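Local structure of 3-alpha-hydroxysteroid dehydrogenase (Pseudomonas sp., 2DKN) at residues S114-V128 with Q146-A159. The protein catalyses the NAD-dependent, reversible oxidation of the 3-alpha-hydroxyl group of steroids, as a Rossmann-fold member of the short-chain dehydrogenase family. Residues are numbered along the deposited sequence; the frame is centred on the assembly and turned at random.
Sequences SIAATQPGAAELPMV and QGQTHLAYAGSKYA. With NAI (1,4-dihydronicotinamide adenine dinucleotide), chain C.
Ser114, Tyr153 and Lys157 meet beside the nicotinamide riboside of NADH, an arrangement consistent with the Ser-Tyr-Lys triad of short-chain dehydrogenases. Ser114 OG lies 3.6 Å from Tyr153 CE2, while Ser114 CB rests on Lys157 CG. Tyr153 OH shares a 2.9 Å hydrogen bond with O2D of the ribose, whose O3D takes a 2.8 Å bond from Lys157 NZ; the same NZ donates to Val112 O, at the end of strand 108-112, which fixes it against the ribose. Lys157 CG, in turn, sits over the centre of one face of the Tyr153 ring. Ser114 OG also closes an ST turn by accepting from Ala116 N, and Ala116 CB packs against Tyr153 CE2 at 3.5 Å. Farther from the cofactor, Tyr158 buries more surface in the contact than any other residue. With CG anti to the backbone N (chi1 175°), its ring turns one face to Ala123, whose CA makes a CH-pi contact 3.8 Å from the centroid; Val128 CG1 and Ala117 O stand at the ring edge, and Phe255 of the second subunit also meets the ring. Replacing this tyrosine by alanine would probably leave Ala123 CA without the ring face it rests on and open a gap beside Val128 CG1. Gly155 lets Leu125 CD1 come within 3.8 Å of its CA, and one water bridges Met127 N and Gln146 OE1. The loop after strand 108-112 and the start of helix 126-133 thus pack along helix 149-166, which helix 79-102 also contacts.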
loop_
_atom_site.group_PDB
_atom_site.type_symbol
_atom_site.label_atom_id
_atom_site.label_comp_id
_atom_site.label_asym_id
_atom_site.label_seq_id
_atom_site.Cartn_x
_atom_site.Cartn_y
_atom_site.Cartn_z
ATOM N N SER A 114 1.790 -0.034 11.033
ATOM C CA SER A 114 2.750 1.053 11.236
ATOM C C SER A 114 4.023 0.786 10.466
ATOM O O SER A 114 4.447 -0.369 10.323
ATOM C CB SER A 114 3.110 1.180 12.726
ATOM O OG SER A 114 4.054 2.232 12.907
ATOM N N ILE A 115 4.651 1.861 9.985
ATOM C CA ILE A 115 5.963 1.779 9.392
ATOM C C ILE A 115 6.955 1.247 10.444
ATOM O O ILE A 115 7.992 0.704 10.088
ATOM C CB ILE A 115 6.386 3.183 8.837
ATOM C CG1 ILE A 115 7.658 3.127 8.013
ATOM C CG2 ILE A 115 6.514 4.179 9.930
ATOM C CD1 ILE A 115 7.877 4.421 7.232
ATOM N N ALA A 116 6.603 1.359 11.731
ATOM C CA ALA A 116 7.454 0.818 12.801
ATOM C C ALA A 116 7.644 -0.679 12.633
ATOM O O ALA A 116 8.631 -1.232 13.091
ATOM C CB ALA A 116 6.880 1.136 14.190
ATOM N N ALA A 117 6.705 -1.337 11.946
ATOM C CA ALA A 117 6.841 -2.762 11.660
ATOM C C ALA A 117 8.139 -3.110 10.917
ATOM O O ALA A 117 8.578 -4.258 10.946
ATOM C CB ALA A 117 5.660 -3.254 10.873
ATOM N N THR A 118 8.711 -2.130 10.221
ATOM C CA THR A 118 9.858 -2.372 9.354
ATOM C C THR A 118 11.178 -2.059 10.059
ATOM O O THR A 118 12.251 -2.146 9.443
ATOM C CB THR A 118 9.781 -1.496 8.091
ATOM O OG1 THR A 118 9.885 -0.116 8.459
ATOM C CG2 THR A 118 8.444 -1.702 7.382
ATOM N N GLN A 119 11.093 -1.675 11.330
ATOM C CA GLN A 119 12.283 -1.375 12.123
ATOM C C GLN A 119 13.265 -2.535 12.058
ATOM O O GLN A 119 12.874 -3.686 12.205
ATOM C CB GLN A 119 11.877 -1.097 13.569
ATOM C CG GLN A 119 13.039 -0.946 14.541
ATOM C CD GLN A 119 12.581 -0.490 15.924
ATOM O OE1 GLN A 119 11.882 0.518 16.063
ATOM N NE2 GLN A 119 12.967 -1.238 16.944
ATOM N N PRO A 120 14.566 -2.248 11.829
ATOM C CA PRO A 120 15.504 -3.375 11.770
ATOM C C PRO A 120 15.502 -4.208 13.047
ATOM O O PRO A 120 15.471 -3.654 14.148
ATOM C CB PRO A 120 16.870 -2.696 11.567
ATOM C CG PRO A 120 16.535 -1.383 10.911
ATOM C CD PRO A 120 15.221 -0.956 11.570
ATOM N N GLY A 121 15.493 -5.527 12.886
ATOM C CA GLY A 121 15.526 -6.449 14.019
ATOM C C GLY A 121 14.162 -6.771 14.617
ATOM O O GLY A 121 14.056 -7.655 15.473
ATOM N N ALA A 122 13.111 -6.066 14.183
ATOM C CA ALA A 122 11.771 -6.295 14.751
ATOM C C ALA A 122 11.319 -7.733 14.566
ATOM O O ALA A 122 10.685 -8.329 15.450
ATOM C CB ALA A 122 10.743 -5.322 14.152
ATOM N N ALA A 123 11.659 -8.305 13.414
ATOM C CA ALA A 123 11.204 -9.645 13.087
ATOM C C ALA A 123 11.789 -10.669 14.042
ATOM O O ALA A 123 11.176 -11.699 14.286
ATOM C CB ALA A 123 11.557 -9.990 11.644
ATOM N N GLU A 124 12.972 -10.396 14.592
ATOM C CA GLU A 124 13.633 -11.384 15.445
ATOM C C GLU A 124 13.424 -11.182 16.934
ATOM O O GLU A 124 13.983 -11.922 17.722
ATOM C CB GLU A 124 15.138 -11.579 15.136
ATOM C CG GLU A 124 15.826 -10.470 14.408
ATOM C CD GLU A 124 15.432 -10.401 12.957
ATOM O OE1 GLU A 124 15.466 -9.285 12.406
ATOM O OE2 GLU A 124 15.074 -11.455 12.373
ATOM N N LEU A 125 12.619 -10.199 17.320
ATOM C CA LEU A 125 12.264 -10.018 18.726
ATOM C C LEU A 125 11.508 -11.245 19.245
ATOM O O LEU A 125 10.547 -11.687 18.623
ATOM C CB LEU A 125 11.387 -8.758 18.901
ATOM C CG LEU A 125 12.027 -7.391 18.627
ATOM C CD1 LEU A 125 10.956 -6.294 18.460
ATOM C CD2 LEU A 125 13.051 -7.012 19.719
ATOM N N PRO A 126 11.948 -11.816 20.381
ATOM C CA PRO A 126 11.249 -12.997 20.909
ATOM C C PRO A 126 9.740 -12.814 21.080
ATOM O O PRO A 126 8.966 -13.738 20.817
ATOM C CB PRO A 126 11.933 -13.231 22.264
ATOM C CG PRO A 126 13.356 -12.737 22.012
ATOM C CD PRO A 126 13.124 -11.460 21.201
ATOM N N MET A 127 9.325 -11.626 21.498
ATOM C CA MET A 127 7.905 -11.381 21.749
ATOM C C MET A 127 7.068 -11.611 20.496
ATOM O O MET A 127 5.897 -11.995 20.596
ATOM C CB MET A 127 7.688 -9.981 22.301
ATOM C CG MET A 127 8.113 -8.900 21.338
ATOM S SD MET A 127 7.635 -7.254 21.925
ATOM C CE MET A 127 9.191 -6.698 22.613
ATOM N N VAL A 128 7.660 -11.389 19.320
ATOM C CA VAL A 128 6.974 -11.617 18.051
ATOM C C VAL A 128 6.519 -13.069 17.878
ATOM O O VAL A 128 5.391 -13.334 17.492
ATOM C CB VAL A 128 7.845 -11.163 16.847
ATOM C CG1 VAL A 128 7.270 -11.677 15.530
ATOM C CG2 VAL A 128 7.931 -9.658 16.860
ATOM N N GLN A 146 11.979 -7.380 27.549
ATOM C CA GLN A 146 12.713 -6.696 26.485
ATOM C C GLN A 146 12.995 -5.260 26.925
ATOM O O GLN A 146 14.050 -4.696 26.595
ATOM C CB GLN A 146 11.951 -6.747 25.162
ATOM C CG GLN A 146 12.686 -6.157 23.959
ATOM C CD GLN A 146 13.812 -7.027 23.433
ATOM O OE1 GLN A 146 13.595 -8.156 22.986
ATOM N NE2 GLN A 146 15.025 -6.485 23.450
ATOM N N GLY A 147 12.077 -4.722 27.734
ATOM C CA GLY A 147 12.310 -3.451 28.424
ATOM C C GLY A 147 12.028 -2.060 27.868
ATOM O O GLY A 147 12.196 -1.056 28.575
ATOM N N GLN A 148 11.624 -1.969 26.608
ATOM C CA GLN A 148 11.445 -0.651 26.013
ATOM C C GLN A 148 10.194 -0.596 25.169
ATOM O O GLN A 148 10.004 -1.434 24.298
ATOM C CB GLN A 148 12.653 -0.285 25.169
ATOM C CG GLN A 148 13.924 -0.110 25.992
ATOM C CD GLN A 148 15.100 0.248 25.136
ATOM O OE1 GLN A 148 16.070 -0.508 25.032
ATOM N NE2 GLN A 148 15.020 1.404 24.489
ATOM N N THR A 149 9.355 0.403 25.407
ATOM C CA THR A 149 8.077 0.452 24.704
ATOM C C THR A 149 8.233 0.520 23.185
ATOM O O THR A 149 7.383 -0.011 22.461
ATOM C CB THR A 149 7.198 1.615 25.172
ATOM O OG1 THR A 149 7.945 2.824 25.055
ATOM C CG2 THR A 149 6.754 1.417 26.627
ATOM N N HIS A 150 9.295 1.166 22.688
ATOM C CA HIS A 150 9.460 1.244 21.236
ATOM C C HIS A 150 9.660 -0.125 20.589
ATOM O O HIS A 150 9.310 -0.311 19.427
ATOM C CB HIS A 150 10.545 2.250 20.811
ATOM C CG HIS A 150 11.939 1.698 20.787
ATOM N ND1 HIS A 150 12.767 1.718 21.891
ATOM C CD2 HIS A 150 12.677 1.175 19.774
ATOM C CE1 HIS A 150 13.939 1.191 21.571
ATOM N NE2 HIS A 150 13.911 0.853 20.293
ATOM N N LEU A 151 10.255 -1.054 21.331
ATOM C CA LEU A 151 10.483 -2.406 20.837
ATOM C C LEU A 151 9.183 -3.166 20.877
ATOM O O LEU A 151 8.901 -3.946 19.975
ATOM C CB LEU A 151 11.532 -3.146 21.654
ATOM C CG LEU A 151 12.919 -2.516 21.462
ATOM C CD1 LEU A 151 13.941 -3.089 22.449
ATOM C CD2 LEU A 151 13.377 -2.684 20.044
ATOM N N ALA A 152 8.384 -2.937 21.917
ATOM C CA ALA A 152 7.051 -3.536 21.959
ATOM C C ALA A 152 6.163 -2.962 20.855
ATOM O O ALA A 152 5.322 -3.675 20.298
ATOM C CB ALA A 152 6.394 -3.321 23.326
ATOM N N TYR A 153 6.325 -1.676 20.568
ATOM C CA TYR A 153 5.579 -1.053 19.478
ATOM C C TYR A 153 5.930 -1.647 18.102
ATOM O O TYR A 153 5.048 -2.106 17.356
ATOM C CB TYR A 153 5.792 0.468 19.494
ATOM C CG TYR A 153 4.922 1.188 18.501
ATOM C CD1 TYR A 153 3.569 1.310 18.739
ATOM C CD2 TYR A 153 5.443 1.765 17.333
ATOM C CE1 TYR A 153 2.730 1.957 17.857
ATOM C CE2 TYR A 153 4.577 2.437 16.421
ATOM C CZ TYR A 153 3.227 2.503 16.703
ATOM O OH TYR A 153 2.292 3.154 15.878
ATOM N N ALA A 154 7.218 -1.663 17.770
ATOM C CA ALA A 154 7.670 -2.269 16.522
ATOM C C ALA A 154 7.327 -3.750 16.478
ATOM O O ALA A 154 6.879 -4.243 15.454
ATOM C CB ALA A 154 9.177 -2.089 16.329
ATOM N N GLY A 155 7.533 -4.456 17.590
ATOM C CA GLY A 155 7.276 -5.902 17.630
ATOM C C GLY A 155 5.797 -6.169 17.385
ATOM O O GLY A 155 5.441 -7.044 16.617
ATOM N N SER A 156 4.932 -5.402 18.040
ATOM C CA SER A 156 3.500 -5.682 17.957
ATOM C C SER A 156 3.003 -5.354 16.559
ATOM O O SER A 156 2.164 -6.063 16.016
ATOM C CB SER A 156 2.715 -4.926 19.033
ATOM O OG SER A 156 2.861 -3.512 18.909
ATOM N N LYS A 157 3.540 -4.288 15.973
ATOM C CA LYS A 157 3.110 -3.858 14.646
ATOM C C LYS A 157 3.628 -4.827 13.583
ATOM O O LYS A 157 2.899 -5.195 12.647
ATOM C CB LYS A 157 3.539 -2.401 14.376
ATOM C CG LYS A 157 2.771 -1.416 15.223
ATOM C CD LYS A 157 1.271 -1.448 14.916
ATOM C CE LYS A 157 0.535 -0.263 15.547
ATOM N NZ LYS A 157 -0.938 -0.266 15.166
ATOM N N TYR A 158 4.864 -5.292 13.760
ATOM C CA TYR A 158 5.399 -6.339 12.905
ATOM C C TYR A 158 4.522 -7.595 12.975
ATOM O O TYR A 158 4.071 -8.104 11.949
ATOM C CB TYR A 158 6.864 -6.672 13.244
ATOM C CG TYR A 158 7.376 -7.840 12.428
ATOM C CD1 TYR A 158 7.897 -7.637 11.153
ATOM C CD2 TYR A 158 7.295 -9.141 12.907
ATOM C CE1 TYR A 158 8.342 -8.701 10.382
ATOM C CE2 TYR A 158 7.726 -10.224 12.133
ATOM C CZ TYR A 158 8.241 -9.992 10.871
ATOM O OH TYR A 158 8.686 -11.037 10.078
ATOM N N ALA A 159 4.299 -8.092 14.185
ATOM C CA ALA A 159 3.541 -9.313 14.388
ATOM C C ALA A 159 2.131 -9.236 13.797
ATOM O O ALA A 159 1.684 -10.178 13.137
ATOM C CB ALA A 159 3.491 -9.684 15.886
HETATM P PA NAI C . -5.083 8.096 18.737
HETATM O O1A NAI C . -4.535 7.956 20.097
HETATM O O2A NAI C . -5.562 9.436 18.324
HETATM O O5B NAI C . -6.291 7.064 18.535
HETATM C C5B NAI C . -6.197 5.746 18.991
HETATM C C4B NAI C . -7.537 5.388 19.619
HETATM O O4B NAI C . -7.389 4.052 20.061
HETATM C C3B NAI C . -7.881 6.255 20.829
HETATM O O3B NAI C . -9.217 6.717 20.771
HETATM C C2B NAI C . -7.742 5.258 21.965
HETATM O O2B NAI C . -8.573 5.520 23.075
HETATM C C1B NAI C . -8.045 3.919 21.284
HETATM N N9A NAI C . -7.481 2.885 22.163
HETATM C C8A NAI C . -6.184 2.783 22.623
HETATM N N7A NAI C . -6.136 1.731 23.479
HETATM C C5A NAI C . -7.383 1.185 23.586
HETATM C C6A NAI C . -7.916 0.120 24.323
HETATM N N6A NAI C . -7.213 -0.532 25.273
HETATM N N1A NAI C . -9.259 -0.172 24.188
HETATM C C2A NAI C . -10.072 0.566 23.356
HETATM N N3A NAI C . -9.556 1.616 22.631
HETATM C C4A NAI C . -8.231 1.922 22.760
HETATM O O3 NAI C . -3.922 7.536 17.782
HETATM P PN NAI C . -3.945 7.345 16.182
HETATM O O1N NAI C . -5.263 7.643 15.595
HETATM O O2N NAI C . -2.776 8.082 15.670
HETATM O O5D NAI C . -3.642 5.772 16.101
HETATM C C5D NAI C . -4.507 4.890 15.401
HETATM C C4D NAI C . -3.655 3.704 14.967
HETATM O O4D NAI C . -2.677 4.183 14.050
HETATM C C3D NAI C . -2.885 3.054 16.114
HETATM O O3D NAI C . -2.910 1.647 15.907
HETATM C C2D NAI C . -1.453 3.531 15.884
HETATM O O2D NAI C . -0.522 2.586 16.337
HETATM C C1D NAI C . -1.411 3.643 14.367
HETATM N N1N NAI C . -0.319 4.524 13.872
HETATM C C2N NAI C . -0.298 5.845 14.223
HETATM C C3N NAI C . 0.717 6.663 13.753
HETATM C C7N NAI C . 0.712 8.134 14.087
HETATM O O7N NAI C . 1.841 8.840 13.702
HETATM N N7N NAI C . -0.331 8.717 14.709
HETATM C C4N NAI C . 1.719 6.141 12.912
HETATM C C5N NAI C . 1.657 4.784 12.529
HETATM C C6N NAI C . 0.630 3.995 13.027
HETATM O O HOH W 1 11.132 -9.640 22.998
#